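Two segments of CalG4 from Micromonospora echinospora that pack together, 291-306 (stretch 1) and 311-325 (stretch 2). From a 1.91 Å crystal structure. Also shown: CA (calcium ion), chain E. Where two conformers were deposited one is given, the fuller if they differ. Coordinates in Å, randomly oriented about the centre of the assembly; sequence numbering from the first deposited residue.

Stretch 1 291-306: FHSVLAHARACLTHGT
Stretch 2 311-325: LEAFAAGVPLVLVPH

The most unusual feature of this contact is the turn at Gly305, which only glycine suits. Its phi/psi is 99/17, where a CB would jam against the preceding carbonyl O. That CB would also lie 3.2 Å from Leu322 CD1. The bare Gly305 CA instead sits 3.8 Å from Leu322 CD2.

Each stretch runs from helix to strand. Stretch 1 is helical from 291 and turns a corner at Arg299 before a strand ending at Thr303; stretch 2 begins within a helix and has a strand at 320-322. The strands are parallel, with N-to-C directions 18° apart and a closest axis approach of 4.7 Å. Cys301 pairs with Leu320, Leu302 with Val321 and Thr303 with Leu322, at CA-CA distances of 4.9, 4.7 and 5.2 Å.

Four backbone hydrogen bonds form the ladder. Cys301 N donates to Pro319 O (3.0 Å), and Val321 N to Cys301 O (2.8 Å). Thr303 N donates to Val321 O (2.9 Å), and Val323 N to Thr303 O (2.8 Å). Pro319 accepts through its carbonyl, but has no N-H to extend the ladder back to Arg299 O; Pro319 CD lies 3.4 Å from Arg299 O. CA-H...O contacts reinforce the ladder, including Leu302 CA to Val321 O (3.2 Å). The last, Pro324 CA to His304 O (3.3 Å), involves a buried carbonyl that has no hydrogen-bond partner in the model.

Leu302 (chi1 t, chi2 p) and Val321 (t) share one face of the sheet. Leu302 CD1 lies 3.8 Å from Val321 CG1 and 4.0 Å from Val323 CG1; Val323 is m. Cys301 (t), Thr303 (t), Leu320 (m, p) and Leu322 (m, t) occupy the other face. There the methyl Thr303 CG2 packs 3.4 Å from Leu322 CD2. Thr303 OG1 accepts a weak hydrogen bond from His304 ND1 (3.0 Å); His304 is p.

Before the strands, Val318 (t, phi/psi -104/124) points toward stretch 1 and buries 72 Å². Val318 CG1 lies 3.9 Å from Cys301 CB and 4.2 Å from Ala298 CB. Val318 CG2 lies 4.0 Å from Leu295 CD2. Leu295 (m, t) buries 73 Å². Leu295 CB meets Ala316 CB at 3.8 Å, and Leu295 CD1 meets the aliphatic Glu312 CG at 3.8 Å. Ala316 points its small CB toward stretch 1; Ala296 CA lies 5.8 Å from Ala316 CA, although Ala296 CB points away.

Gly317 (phi/psi 64/36) ends the second helix in a Schellman motif. Val318 N and Gly317 N donate to Ala313 O (3.0 Å) and Phe314 O (2.8 Å). Water 1 donates to Ala298 O (2.8 Å) and weakly to Gly317 O (3.4 Å).

The contact buries 858 Å² in total.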

# COMPACT_ATOMS: atom_id res chain seq x y z
N PHE A 291 5.64 3.22 7.25
CA PHE A 291 5.34 2.52 8.50
C PHE A 291 5.67 1.03 8.42
O PHE A 291 6.25 0.51 9.34
CB PHE A 291 3.88 2.67 9.03
CG PHE A 291 3.58 3.99 9.68
CD1 PHE A 291 4.59 4.87 10.04
CD2 PHE A 291 2.26 4.35 9.93
CE1 PHE A 291 4.29 6.10 10.63
CE2 PHE A 291 1.95 5.59 10.53
CZ PHE A 291 2.98 6.46 10.88
N HIS A 292 5.32 0.38 7.30
CA HIS A 292 5.52 -1.07 7.19
C HIS A 292 6.99 -1.48 7.35
O HIS A 292 7.28 -2.47 8.02
CB HIS A 292 4.96 -1.65 5.90
CG HIS A 292 4.71 -3.13 5.98
ND1 HIS A 292 4.22 -3.73 7.13
CD2 HIS A 292 4.89 -4.12 5.08
CE1 HIS A 292 4.10 -5.03 6.91
NE2 HIS A 292 4.51 -5.29 5.68
N SER A 293 7.90 -0.71 6.74
CA SER A 293 9.34 -1.04 6.77
C SER A 293 9.83 -0.93 8.21
O SER A 293 10.63 -1.77 8.70
CB SER A 293 10.14 -0.09 5.86
OG SER A 293 9.52 -0.04 4.56
N VAL A 294 9.35 0.08 8.90
CA VAL A 294 9.79 0.25 10.31
C VAL A 294 9.13 -0.82 11.18
O VAL A 294 9.83 -1.50 11.97
CB VAL A 294 9.56 1.65 10.82
CG1 VAL A 294 10.04 1.82 12.28
CG2 VAL A 294 10.25 2.64 9.88
N LEU A 295 7.82 -1.02 11.02
CA LEU A 295 7.09 -2.02 11.85
C LEU A 295 7.64 -3.41 11.64
O LEU A 295 7.64 -4.22 12.58
CB LEU A 295 5.56 -2.04 11.59
CG LEU A 295 4.82 -0.81 12.17
CD1 LEU A 295 3.43 -0.56 11.55
CD2 LEU A 295 4.75 -0.85 13.67
N ALA A 296 8.10 -3.72 10.43
CA ALA A 296 8.66 -5.07 10.21
C ALA A 296 9.85 -5.38 11.13
O ALA A 296 10.16 -6.53 11.33
CB ALA A 296 9.04 -5.31 8.69
N HIS A 297 10.53 -4.36 11.67
CA HIS A 297 11.69 -4.53 12.55
C HIS A 297 11.35 -4.15 13.99
O HIS A 297 12.15 -4.35 14.89
CB HIS A 297 12.89 -3.70 12.07
CG HIS A 297 13.28 -3.96 10.66
ND1 HIS A 297 12.73 -3.27 9.60
CD2 HIS A 297 14.13 -4.87 10.11
CE1 HIS A 297 13.22 -3.74 8.46
NE2 HIS A 297 14.09 -4.69 8.75
N ALA A 298 10.18 -3.54 14.21
CA ALA A 298 9.87 -2.96 15.52
C ALA A 298 9.57 -4.01 16.62
O ALA A 298 8.95 -5.03 16.35
CB ALA A 298 8.69 -1.96 15.41
N ARG A 299 9.95 -3.69 17.85
CA ARG A 299 9.58 -4.52 19.02
C ARG A 299 8.31 -4.01 19.65
O ARG A 299 7.67 -4.70 20.43
CB ARG A 299 10.65 -4.44 20.12
CG ARG A 299 12.04 -4.79 19.77
CD ARG A 299 12.42 -6.27 19.90
NE ARG A 299 13.77 -6.48 19.37
CZ ARG A 299 14.82 -6.92 20.07
NH1 ARG A 299 14.70 -7.23 21.36
NH2 ARG A 299 16.00 -7.06 19.48
N ALA A 300 7.98 -2.75 19.37
CA ALA A 300 6.81 -2.12 19.90
C ALA A 300 6.49 -0.89 19.07
O ALA A 300 7.37 -0.35 18.37
CB ALA A 300 7.02 -1.65 21.40
N CYS A 301 5.26 -0.43 19.26
CA CYS A 301 4.81 0.83 18.63
C CYS A 301 4.10 1.67 19.68
O CYS A 301 3.21 1.16 20.37
CB CYS A 301 3.85 0.48 17.47
SG CYS A 301 3.23 1.98 16.59
N LEU A 302 4.45 2.95 19.77
CA LEU A 302 3.81 3.84 20.66
C LEU A 302 2.95 4.76 19.81
O LEU A 302 3.49 5.52 18.98
CB LEU A 302 4.87 4.68 21.43
CG LEU A 302 4.42 5.82 22.34
CD1 LEU A 302 3.52 5.41 23.50
CD2 LEU A 302 5.68 6.50 22.88
N THR A 303 1.64 4.71 20.01
CA THR A 303 0.72 5.32 19.05
C THR A 303 -0.53 5.84 19.72
O THR A 303 -0.79 5.52 20.88
CB THR A 303 0.34 4.34 17.87
OG1 THR A 303 -0.47 5.04 16.92
CG2 THR A 303 -0.46 3.16 18.37
N HIS A 304 -1.29 6.68 19.00
CA HIS A 304 -2.56 7.23 19.49
C HIS A 304 -3.71 6.19 19.55
O HIS A 304 -4.61 6.29 20.38
CB HIS A 304 -2.97 8.47 18.68
CG HIS A 304 -2.98 8.25 17.19
ND1 HIS A 304 -1.92 7.65 16.52
CD2 HIS A 304 -3.91 8.53 16.25
CE1 HIS A 304 -2.22 7.55 15.24
NE2 HIS A 304 -3.41 8.09 15.04
N GLY A 305 -3.69 5.19 18.69
CA GLY A 305 -4.65 4.09 18.88
C GLY A 305 -5.90 4.15 18.00
O GLY A 305 -6.89 3.48 18.30
N THR A 306 -5.88 4.95 16.94
CA THR A 306 -6.93 4.90 15.93
C THR A 306 -6.95 3.48 15.31
O THR A 306 -5.90 2.82 15.21
CB THR A 306 -6.70 5.95 14.81
OG1 THR A 306 -5.36 5.80 14.30
CG2 THR A 306 -6.84 7.35 15.40
N LEU A 311 -4.32 -1.65 13.62
CA LEU A 311 -4.34 -2.84 12.74
C LEU A 311 -3.05 -2.91 11.87
O LEU A 311 -2.57 -4.00 11.54
CB LEU A 311 -5.61 -2.77 11.88
CG LEU A 311 -6.97 -2.96 12.60
CD1 LEU A 311 -8.16 -2.95 11.61
CD2 LEU A 311 -7.05 -4.19 13.46
N GLU A 312 -2.50 -1.75 11.52
CA GLU A 312 -1.19 -1.70 10.86
C GLU A 312 -0.10 -2.36 11.73
O GLU A 312 0.67 -3.21 11.22
CB GLU A 312 -0.79 -0.27 10.59
CG GLU A 312 0.25 -0.13 9.54
CD GLU A 312 -0.39 0.08 8.21
OE1 GLU A 312 -0.83 1.24 7.96
OE2 GLU A 312 -0.48 -0.90 7.43
N ALA A 313 -0.02 -1.97 13.01
CA ALA A 313 0.89 -2.57 14.00
C ALA A 313 0.62 -4.07 14.13
O ALA A 313 1.53 -4.91 13.98
CB ALA A 313 0.79 -1.86 15.42
N PHE A 314 -0.65 -4.45 14.31
CA PHE A 314 -0.89 -5.88 14.46
C PHE A 314 -0.61 -6.70 13.18
O PHE A 314 -0.16 -7.82 13.32
CB PHE A 314 -2.32 -6.11 14.93
CG PHE A 314 -2.61 -5.51 16.29
CD1 PHE A 314 -1.59 -5.28 17.23
CD2 PHE A 314 -3.91 -5.18 16.61
CE1 PHE A 314 -1.87 -4.75 18.49
CE2 PHE A 314 -4.22 -4.67 17.82
CZ PHE A 314 -3.21 -4.42 18.78
N ALA A 315 -0.84 -6.14 11.97
CA ALA A 315 -0.48 -6.81 10.69
C ALA A 315 0.99 -7.26 10.71
O ALA A 315 1.35 -8.25 10.10
CB ALA A 315 -0.71 -5.89 9.47
N ALA A 316 1.82 -6.48 11.41
CA ALA A 316 3.24 -6.82 11.50
C ALA A 316 3.61 -7.57 12.79
O ALA A 316 4.81 -7.78 13.07
CB ALA A 316 4.11 -5.55 11.32
N GLY A 317 2.60 -7.92 13.60
CA GLY A 317 2.80 -8.59 14.91
C GLY A 317 3.54 -7.73 15.93
O GLY A 317 4.23 -8.27 16.78
N VAL A 318 3.30 -6.43 15.93
CA VAL A 318 3.96 -5.51 16.88
C VAL A 318 2.99 -5.10 17.96
O VAL A 318 1.93 -4.51 17.64
CB VAL A 318 4.42 -4.22 16.17
CG1 VAL A 318 5.08 -3.20 17.14
CG2 VAL A 318 5.38 -4.59 15.04
N PRO A 319 3.36 -5.33 19.23
CA PRO A 319 2.49 -4.91 20.33
C PRO A 319 2.50 -3.38 20.56
O PRO A 319 3.47 -2.71 20.20
CB PRO A 319 3.05 -5.67 21.56
CG PRO A 319 4.50 -5.86 21.26
CD PRO A 319 4.59 -6.00 19.70
N LEU A 320 1.44 -2.84 21.15
CA LEU A 320 1.27 -1.37 21.21
C LEU A 320 1.35 -0.81 22.63
O LEU A 320 0.88 -1.43 23.60
CB LEU A 320 -0.09 -0.98 20.61
CG LEU A 320 -0.29 -1.12 19.10
CD1 LEU A 320 0.32 -2.38 18.61
CD2 LEU A 320 -1.77 -1.14 18.82
N VAL A 321 1.92 0.39 22.75
CA VAL A 321 1.64 1.22 23.91
C VAL A 321 0.81 2.40 23.36
O VAL A 321 1.20 3.03 22.36
CB VAL A 321 2.90 1.72 24.61
CG1 VAL A 321 2.54 2.60 25.83
CG2 VAL A 321 3.77 0.49 25.05
N LEU A 322 -0.35 2.61 23.96
CA LEU A 322 -1.34 3.57 23.48
C LEU A 322 -1.33 4.85 24.30
O LEU A 322 -1.20 4.82 25.53
CB LEU A 322 -2.73 2.93 23.49
CG LEU A 322 -2.91 1.83 22.42
CD1 LEU A 322 -4.36 1.57 22.16
CD2 LEU A 322 -2.28 2.11 21.05
N VAL A 323 -1.45 5.97 23.61
CA VAL A 323 -1.68 7.27 24.24
C VAL A 323 -2.94 7.89 23.58
O VAL A 323 -2.86 8.80 22.73
CB VAL A 323 -0.40 8.11 24.17
CG1 VAL A 323 0.65 7.56 25.20
CG2 VAL A 323 0.20 8.15 22.76
N PRO A 324 -4.13 7.35 23.93
CA PRO A 324 -5.40 7.69 23.27
C PRO A 324 -5.89 9.11 23.46
O PRO A 324 -6.75 9.56 22.68
CB PRO A 324 -6.43 6.76 23.93
CG PRO A 324 -5.68 5.78 24.71
CD PRO A 324 -4.32 6.33 24.99
N HIS A 325 -5.42 9.81 24.49
CA HIS A 325 -5.89 11.18 24.71
C HIS A 325 -5.49 12.13 23.55
O HIS A 325 -6.03 13.24 23.43
CB HIS A 325 -5.42 11.71 26.06
CG HIS A 325 -3.97 12.09 26.10
ND1 HIS A 325 -2.95 11.16 26.20
CD2 HIS A 325 -3.37 13.31 26.10
CE1 HIS A 325 -1.79 11.79 26.23
NE2 HIS A 325 -2.02 13.10 26.17
CA CA E . 15.40 -5.75 6.82
O HOH W 1 7.24 -6.93 17.45
O HOH W 2 15.56 -7.82 7.82
O HOH W 3 17.34 -5.65 8.16